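PDB 2C41: Dps family DNA-binding stress response protein from Thermosynechococcus elongatus, which probably oxidises and stores iron in a hollow twelve-subunit shell, as Dps proteins do, protecting the cell under stress, and may bind DNA. Local coordinates for residues V11-L15 and R65-L69; M58-L62 and L131-L135. The contacts are given in a common frame with arbitrary orientation. Residue numbers count along the deposited sequence, not the author numbering.

Interaction 1: residues V11-L15 and R65-L69; sequences VLTTL and RSLML
Residues 11-15 form an alpha-helical turn near the start of helix 6-35; residues 65-69 lie at the C-terminal end of helix 41-68, with Leu69 at phi/psi -102/17. Leu12 and Ser66 set the register, their CA atoms 6.1 Å apart. Leu69 (m, t), pointing toward the other turn, is met by three side chains: Leu12 (m, t) lays CD2 3.9 Å from Leu69 CB, Val11 (t) brings CG1 to 3.9 Å from Leu69 CD1, and Leu15 (m, t) places CD1 3.5 Å from the same Leu69 CD1. This i, i+1, i+4 apolar set packs helix 6-35 against helix 41-68 toward one end of the ferritin-like four-helix bundle. Small Ser66 (m) permits close approach: its OG lies 3.4 Å from Leu15 CB, and one water bridges Ser66 OG and Leu12 O, 2.7 Å from each. Arg65 (t, p, t) offers its aliphatic part, CG lying 3.8 Å from Leu15 CD1, while its guanidinium hydrogen-bonds Thr128 and salt-bridges Asp125 of the same chain, and hydrogen-bonds Gln140 of a neighbouring subunit.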
ATOM      1  N   VAL C  11      30.083 -26.534  12.573  1.00 18.28           N
ATOM      2  CA  VAL C  11      28.894 -25.749  12.213  1.00 17.19           C
ATOM      3  C   VAL C  11      29.183 -24.856  10.996  1.00 16.68           C
ATOM      4  O   VAL C  11      28.390 -24.801  10.047  1.00 15.85           O
ATOM      5  CB  VAL C  11      28.369 -24.902  13.395  1.00 17.14           C
ATOM      6  CG1 VAL C  11      27.352 -23.876  12.908  1.00 16.93           C
ATOM      7  CG2 VAL C  11      27.738 -25.794  14.442  1.00 16.06           C
ATOM      8  N   LEU C  12      30.317 -24.163  11.022  1.00 16.09           N
ATOM      9  CA  LEU C  12      30.701 -23.300   9.907  1.00 16.08           C
ATOM     10  C   LEU C  12      30.823 -24.089   8.606  1.00 15.96           C
ATOM     11  O   LEU C  12      30.375 -23.629   7.550  1.00 15.75           O
ATOM     12  CB  LEU C  12      31.996 -22.549  10.219  1.00 15.99           C
ATOM     13  CG  LEU C  12      31.838 -21.469  11.292  1.00 16.69           C
ATOM     14  CD1 LEU C  12      33.207 -20.909  11.696  1.00 17.68           C
ATOM     15  CD2 LEU C  12      30.914 -20.361  10.801  1.00 16.79           C
ATOM     16  N   THR C  13      31.390 -25.291   8.693  1.00 15.70           N
ATOM     17  CA  THR C  13      31.495 -26.175   7.527  1.00 15.83           C
ATOM     18  C   THR C  13      30.097 -26.482   6.964  1.00 15.29           C
ATOM     19  O   THR C  13      29.894 -26.409   5.754  1.00 15.13           O
ATOM     20  CB  THR C  13      32.277 -27.466   7.885  1.00 15.89           C
ATOM     21  OG1 THR C  13      33.621 -27.113   8.231  1.00 16.37           O
ATOM     22  CG2 THR C  13      32.282 -28.458   6.731  1.00 17.35           C
ATOM     23  N   THR C  14      29.136 -26.776   7.843  1.00 14.87           N
ATOM     24  CA  THR C  14      27.769 -27.063   7.392  1.00 14.42           C
ATOM     25  C   THR C  14      27.157 -25.855   6.686  1.00 14.43           C
ATOM     26  O   THR C  14      26.487 -26.014   5.668  1.00 13.95           O
ATOM     27  CB  THR C  14      26.816 -27.536   8.517  1.00 14.57           C
ATOM     28  OG1 THR C  14      26.395 -26.423   9.327  1.00 14.00           O
ATOM     29  CG2 THR C  14      27.465 -28.637   9.378  1.00 14.00           C
ATOM     30  N   LEU C  15      27.399 -24.656   7.210  1.00 13.80           N
ATOM     31  CA  LEU C  15      26.790 -23.450   6.620  1.00 13.95           C
ATOM     32  C   LEU C  15      27.317 -23.196   5.210  1.00 14.07           C
ATOM     33  O   LEU C  15      26.568 -22.793   4.332  1.00 13.89           O
ATOM     34  CB  LEU C  15      26.990 -22.215   7.502  1.00 14.04           C
ATOM     35  CG  LEU C  15      26.148 -22.208   8.784  1.00 13.50           C
ATOM     36  CD1 LEU C  15      26.744 -21.285   9.844  1.00 13.85           C
ATOM     37  CD2 LEU C  15      24.659 -21.857   8.488  1.00 13.62           C
ATOM     38  N   ARG C  65      24.769 -16.021   8.246  1.00 13.40           N
ATOM     39  CA  ARG C  65      24.900 -16.814   9.473  1.00 13.55           C
ATOM     40  C   ARG C  65      26.375 -17.104   9.778  1.00 13.70           C
ATOM     41  O   ARG C  65      26.803 -17.006  10.930  1.00 13.48           O
ATOM     42  CB  ARG C  65      24.088 -18.113   9.405  1.00 13.50           C
ATOM     43  CG  ARG C  65      23.980 -18.848  10.763  1.00 13.61           C
ATOM     44  CD  ARG C  65      23.077 -18.099  11.770  1.00 13.39           C
ATOM     45  NE  ARG C  65      23.259 -18.608  13.137  1.00 13.87           N
ATOM     46  CZ  ARG C  65      23.015 -17.905  14.240  1.00 14.55           C
ATOM     47  NH1 ARG C  65      23.231 -18.443  15.440  1.00 13.51           N
ATOM     48  NH2 ARG C  65      22.555 -16.659  14.154  1.00 11.59           N
ATOM     49  N   SER C  66      27.150 -17.427   8.740  1.00 13.60           N
ATOM     50  CA  SER C  66      28.594 -17.644   8.906  1.00 14.22           C
ATOM     51  C   SER C  66      29.288 -16.411   9.487  1.00 14.63           C
ATOM     52  O   SER C  66      30.118 -16.527  10.395  1.00 14.61           O
ATOM     53  CB  SER C  66      29.243 -18.050   7.587  1.00 14.24           C
ATOM     54  OG  SER C  66      28.837 -19.352   7.210  1.00 15.21           O
ATOM     55  N   LEU C  67      28.956 -15.236   8.956  1.00 14.87           N
ATOM     56  CA  LEU C  67      29.507 -13.973   9.459  1.00 15.62           C
ATOM     57  C   LEU C  67      29.135 -13.712  10.918  1.00 15.79           C
ATOM     58  O   LEU C  67      29.955 -13.223  11.694  1.00 15.39           O
ATOM     59  CB  LEU C  67      29.037 -12.790   8.607  1.00 15.74           C
ATOM     60  CG  LEU C  67      29.639 -12.444   7.236  1.00 18.15           C
ATOM     61  CD1 LEU C  67      31.133 -12.713   7.117  1.00 18.41           C
ATOM     62  CD2 LEU C  67      28.890 -13.112   6.133  1.00 20.39           C
ATOM     63  N   MET C  68      27.897 -14.051  11.289  1.00 15.72           N
ATOM     64  CA  MET C  68      27.423 -13.854  12.661  1.00 16.94           C
ATOM     65  C   MET C  68      28.123 -14.769  13.666  1.00 16.44           C
ATOM     66  O   MET C  68      28.090 -14.519  14.884  1.00 16.66           O
ATOM     67  CB  MET C  68      25.909 -14.039  12.730  1.00 16.89           C
ATOM     68  CG  MET C  68      25.154 -12.946  12.011  1.00 18.53           C
ATOM     69  SD  MET C  68      23.381 -13.280  11.940  1.00 21.94           S
ATOM     70  CE  MET C  68      23.115 -12.907  10.233  1.00 21.88           C
ATOM     71  N   LEU C  69      28.748 -15.818  13.139  1.00 15.95           N
ATOM     72  CA  LEU C  69      29.500 -16.788  13.941  1.00 16.04           C
ATOM     73  C   LEU C  69      31.009 -16.545  13.834  1.00 16.29           C
ATOM     74  O   LEU C  69      31.814 -17.418  14.170  1.00 16.19           O
ATOM     75  CB  LEU C  69      29.143 -18.212  13.506  1.00 15.61           C
ATOM     76  CG  LEU C  69      27.681 -18.636  13.692  1.00 16.02           C
ATOM     77  CD1 LEU C  69      27.431 -20.008  13.060  1.00 15.69           C
ATOM     78  CD2 LEU C  69      27.278 -18.642  15.152  1.00 15.59           C
TER
HETATM   79  O   HOH W   1      31.000 -21.000   7.467  1.00 17.84           O

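Interaction 2: residues M58-L62 and L131-L135; sequences MIDEL and LYTRL
Two helical turns, 58-62 and 131-135, run antiparallel, their axes 170° apart in direction and 11.8 Å apart at closest approach. That wide spacing leaves room for large side chains. The register pairs Met58 with Leu135 (CA atoms 7.5 Å apart) and Leu62 with Leu131 (8.1 Å). Leu135 (m, t) is the main bump: it enters the hollow bounded by Met58, Glu61 and Leu62, with CD2 3.8 Å from Met58 CG and 3.5 Å from Glu61 OE1, and CD1 4.0 Å from Leu62 CG. In return Leu62 (m, t) fits between Leu131, Tyr132 and Leu135; its CD2 lies 4.0 Å from Leu131 CD2 and 3.8 Å from Tyr132 CE2. Unbranched Met58 (m, t, t) lies extended along Leu135, closest through CG, and also touches Thr138 and His139. A salt bridge borders this apolar patch: Arg134 NH1 donates to Glu61 OE2 at 2.8 Å and Arg134 NH2 to Glu61 OE1 at 3.0 Å, a two-pronged pairing of charges. Such leucine-rich antiparallel packing suits a ferritin-like four-helix bundle. Tyr132 extends the contact inward, touching helices 6-35 and 95-122 and hydrogen-bonding Thr14, while Leu135 also packs on Met113 of helix 95-122.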
ATOM      1  N   MET C  58      17.199 -17.987   0.888  1.00 13.60           N
ATOM      2  CA  MET C  58      18.031 -18.729   1.825  1.00 13.46           C
ATOM      3  C   MET C  58      19.516 -18.458   1.663  1.00 13.48           C
ATOM      4  O   MET C  58      20.279 -18.628   2.614  1.00 13.31           O
ATOM      5  CB  MET C  58      17.782 -20.227   1.677  1.00 13.64           C
ATOM      6  CG  MET C  58      16.335 -20.603   1.905  1.00 12.81           C
ATOM      7  SD  MET C  58      16.204 -22.397   1.811  1.00 13.53           S
ATOM      8  CE  MET C  58      14.431 -22.588   1.707  1.00 14.20           C
ATOM      9  N   ILE C  59      19.925 -18.046   0.464  1.00 13.30           N
ATOM     10  CA  ILE C  59      21.337 -17.819   0.180  1.00 13.44           C
ATOM     11  C   ILE C  59      21.928 -16.799   1.152  1.00 13.55           C
ATOM     12  O   ILE C  59      22.931 -17.067   1.813  1.00 13.09           O
ATOM     13  CB  ILE C  59      21.578 -17.356  -1.281  1.00 13.19           C
ATOM     14  CG1 ILE C  59      21.118 -18.440  -2.268  1.00 13.91           C
ATOM     15  CG2 ILE C  59      23.051 -17.007  -1.479  1.00 13.74           C
ATOM     16  CD1 ILE C  59      20.933 -17.945  -3.686  1.00 13.77           C
ATOM     17  N   ASP C  60      21.299 -15.634   1.243  1.00 13.47           N
ATOM     18  CA  ASP C  60      21.810 -14.585   2.115  1.00 14.05           C
ATOM     19  C   ASP C  60      21.708 -14.960   3.598  1.00 13.95           C
ATOM     20  O   ASP C  60      22.600 -14.635   4.383  1.00 14.11           O
ATOM     21  CB  ASP C  60      21.100 -13.263   1.841  1.00 14.12           C
ATOM     22  CG  ASP C  60      21.832 -12.091   2.448  1.00 14.98           C
ATOM     23  OD1 ASP C  60      21.341 -11.561   3.457  1.00 16.70           O
ATOM     24  OD2 ASP C  60      22.917 -11.738   1.951  1.00 15.99           O
ATOM     25  N   GLU C  61      20.640 -15.667   3.976  1.00 14.01           N
ATOM     26  CA  GLU C  61      20.454 -16.097   5.366  1.00 14.19           C
ATOM     27  C   GLU C  61      21.578 -17.037   5.811  1.00 13.95           C
ATOM     28  O   GLU C  61      22.136 -16.881   6.901  1.00 13.49           O
ATOM     29  CB  GLU C  61      19.122 -16.819   5.539  1.00 14.74           C
ATOM     30  CG  GLU C  61      17.910 -15.956   5.362  1.00 16.53           C
ATOM     31  CD  GLU C  61      16.749 -16.518   6.131  1.00 21.12           C
ATOM     32  OE1 GLU C  61      15.982 -17.306   5.551  1.00 22.37           O
ATOM     33  OE2 GLU C  61      16.638 -16.206   7.329  1.00 22.81           O
ATOM     34  N   LEU C  62      21.888 -18.011   4.958  1.00 13.51           N
ATOM     35  CA  LEU C  62      22.928 -18.999   5.241  1.00 13.62           C
ATOM     36  C   LEU C  62      24.328 -18.388   5.186  1.00 13.87           C
ATOM     37  O   LEU C  62      25.198 -18.731   5.994  1.00 14.41           O
ATOM     38  CB  LEU C  62      22.817 -20.180   4.275  1.00 13.16           C
ATOM     39  CG  LEU C  62      21.576 -21.059   4.476  1.00 12.56           C
ATOM     40  CD1 LEU C  62      21.298 -21.889   3.204  1.00 13.07           C
ATOM     41  CD2 LEU C  62      21.743 -21.946   5.713  1.00 12.91           C
ATOM     42  N   LEU C 131      17.647 -21.868  12.343  1.00 13.07           N
ATOM     43  CA  LEU C 131      17.702 -21.510  10.936  1.00 13.20           C
ATOM     44  C   LEU C 131      17.430 -22.744  10.073  1.00 13.22           C
ATOM     45  O   LEU C 131      16.553 -22.720   9.210  1.00 12.95           O
ATOM     46  CB  LEU C 131      19.059 -20.877  10.591  1.00 12.94           C
ATOM     47  CG  LEU C 131      19.287 -20.438   9.140  1.00 13.34           C
ATOM     48  CD1 LEU C 131      18.206 -19.473   8.666  1.00 14.19           C
ATOM     49  CD2 LEU C 131      20.672 -19.820   8.987  1.00 14.14           C
ATOM     50  N   TYR C 132      18.157 -23.829  10.335  1.00 13.00           N
ATOM     51  CA  TYR C 132      17.955 -25.069   9.588  1.00 13.15           C
ATOM     52  C   TYR C 132      16.548 -25.632   9.777  1.00 13.36           C
ATOM     53  O   TYR C 132      15.950 -26.172   8.837  1.00 13.14           O
ATOM     54  CB  TYR C 132      18.995 -26.123   9.996  1.00 13.13           C
ATOM     55  CG  TYR C 132      20.399 -25.841   9.501  1.00 12.85           C
ATOM     56  CD1 TYR C 132      21.505 -26.052  10.328  1.00 13.49           C
ATOM     57  CD2 TYR C 132      20.626 -25.370   8.202  1.00 14.24           C
ATOM     58  CE1 TYR C 132      22.793 -25.795   9.879  1.00 13.00           C
ATOM     59  CE2 TYR C 132      21.911 -25.111   7.744  1.00 13.51           C
ATOM     60  CZ  TYR C 132      22.988 -25.330   8.589  1.00 14.18           C
ATOM     61  OH  TYR C 132      24.254 -25.093   8.121  1.00 13.56           O
ATOM     62  N   THR C 133      16.036 -25.509  11.000  1.00 13.12           N
ATOM     63  CA  THR C 133      14.705 -26.018  11.353  1.00 13.25           C
ATOM     64  C   THR C 133      13.605 -25.276  10.589  1.00 13.27           C
ATOM     65  O   THR C 133      12.641 -25.891  10.129  1.00 13.31           O
ATOM     66  CB  THR C 133      14.470 -25.954  12.860  1.00 12.93           C
ATOM     67  OG1 THR C 133      15.421 -26.803  13.517  1.00 13.79           O
ATOM     68  CG2 THR C 133      13.054 -26.428  13.225  1.00 13.54           C
ATOM     69  N   ARG C 134      13.760 -23.962  10.449  1.00 13.02           N
ATOM     70  CA  ARG C 134      12.815 -23.156   9.664  1.00 13.36           C
ATOM     71  C   ARG C 134      12.935 -23.451   8.165  1.00 13.05           C
ATOM     72  O   ARG C 134      11.936 -23.718   7.485  1.00 12.61           O
ATOM     73  CB  ARG C 134      13.021 -21.661   9.947  1.00 12.58           C
ATOM     74  CG  ARG C 134      12.201 -20.731   9.040  1.00 14.52           C
ATOM     75  CD  ARG C 134      12.150 -19.301   9.563  1.00 15.23           C
ATOM     76  NE  ARG C 134      13.475 -18.742   9.840  1.00 17.78           N
ATOM     77  CZ  ARG C 134      14.302 -18.226   8.926  1.00 19.50           C
ATOM     78  NH1 ARG C 134      15.481 -17.747   9.313  1.00 18.82           N
ATOM     79  NH2 ARG C 134      13.962 -18.170   7.637  1.00 18.72           N
ATOM     80  N   LEU C 135      14.162 -23.396   7.653  1.00 12.66           N
ATOM     81  CA  LEU C 135      14.386 -23.553   6.217  1.00 12.65           C
ATOM     82  C   LEU C 135      13.979 -24.926   5.694  1.00 12.67           C
ATOM     83  O   LEU C 135      13.459 -25.043   4.582  1.00 12.01           O
ATOM     84  CB  LEU C 135      15.843 -23.248   5.841  1.00 13.05           C
ATOM     85  CG  LEU C 135      16.364 -21.818   6.084  1.00 12.83           C
ATOM     86  CD1 LEU C 135      17.740 -21.658   5.429  1.00 15.21           C
ATOM     87  CD2 LEU C 135      15.373 -20.759   5.589  1.00 15.49           C
TER

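Overall arrangement
From the N terminus, helix 6-35 supplies residues 11-15, and helix 41-68 then supplies 58-62 and 65-69 in turn. Interaction 1 closes a loop of 49 intervening residues, joining the start of the first long helix to the end of the second. Interaction 2 closes a longer one of 68, from helix 41-68 over the connection and helix 95-122 to helix 126-149. Because 58-62 precedes 65-69, the two loops cross rather than nest. Their centres are 11 Å apart and they meet directly: Tyr132 OH probably hydrogen-bonds Thr14 OG1, Leu15 packs on Leu62, and Arg65 on Leu131. Together they tie three of the bundle's four long helices.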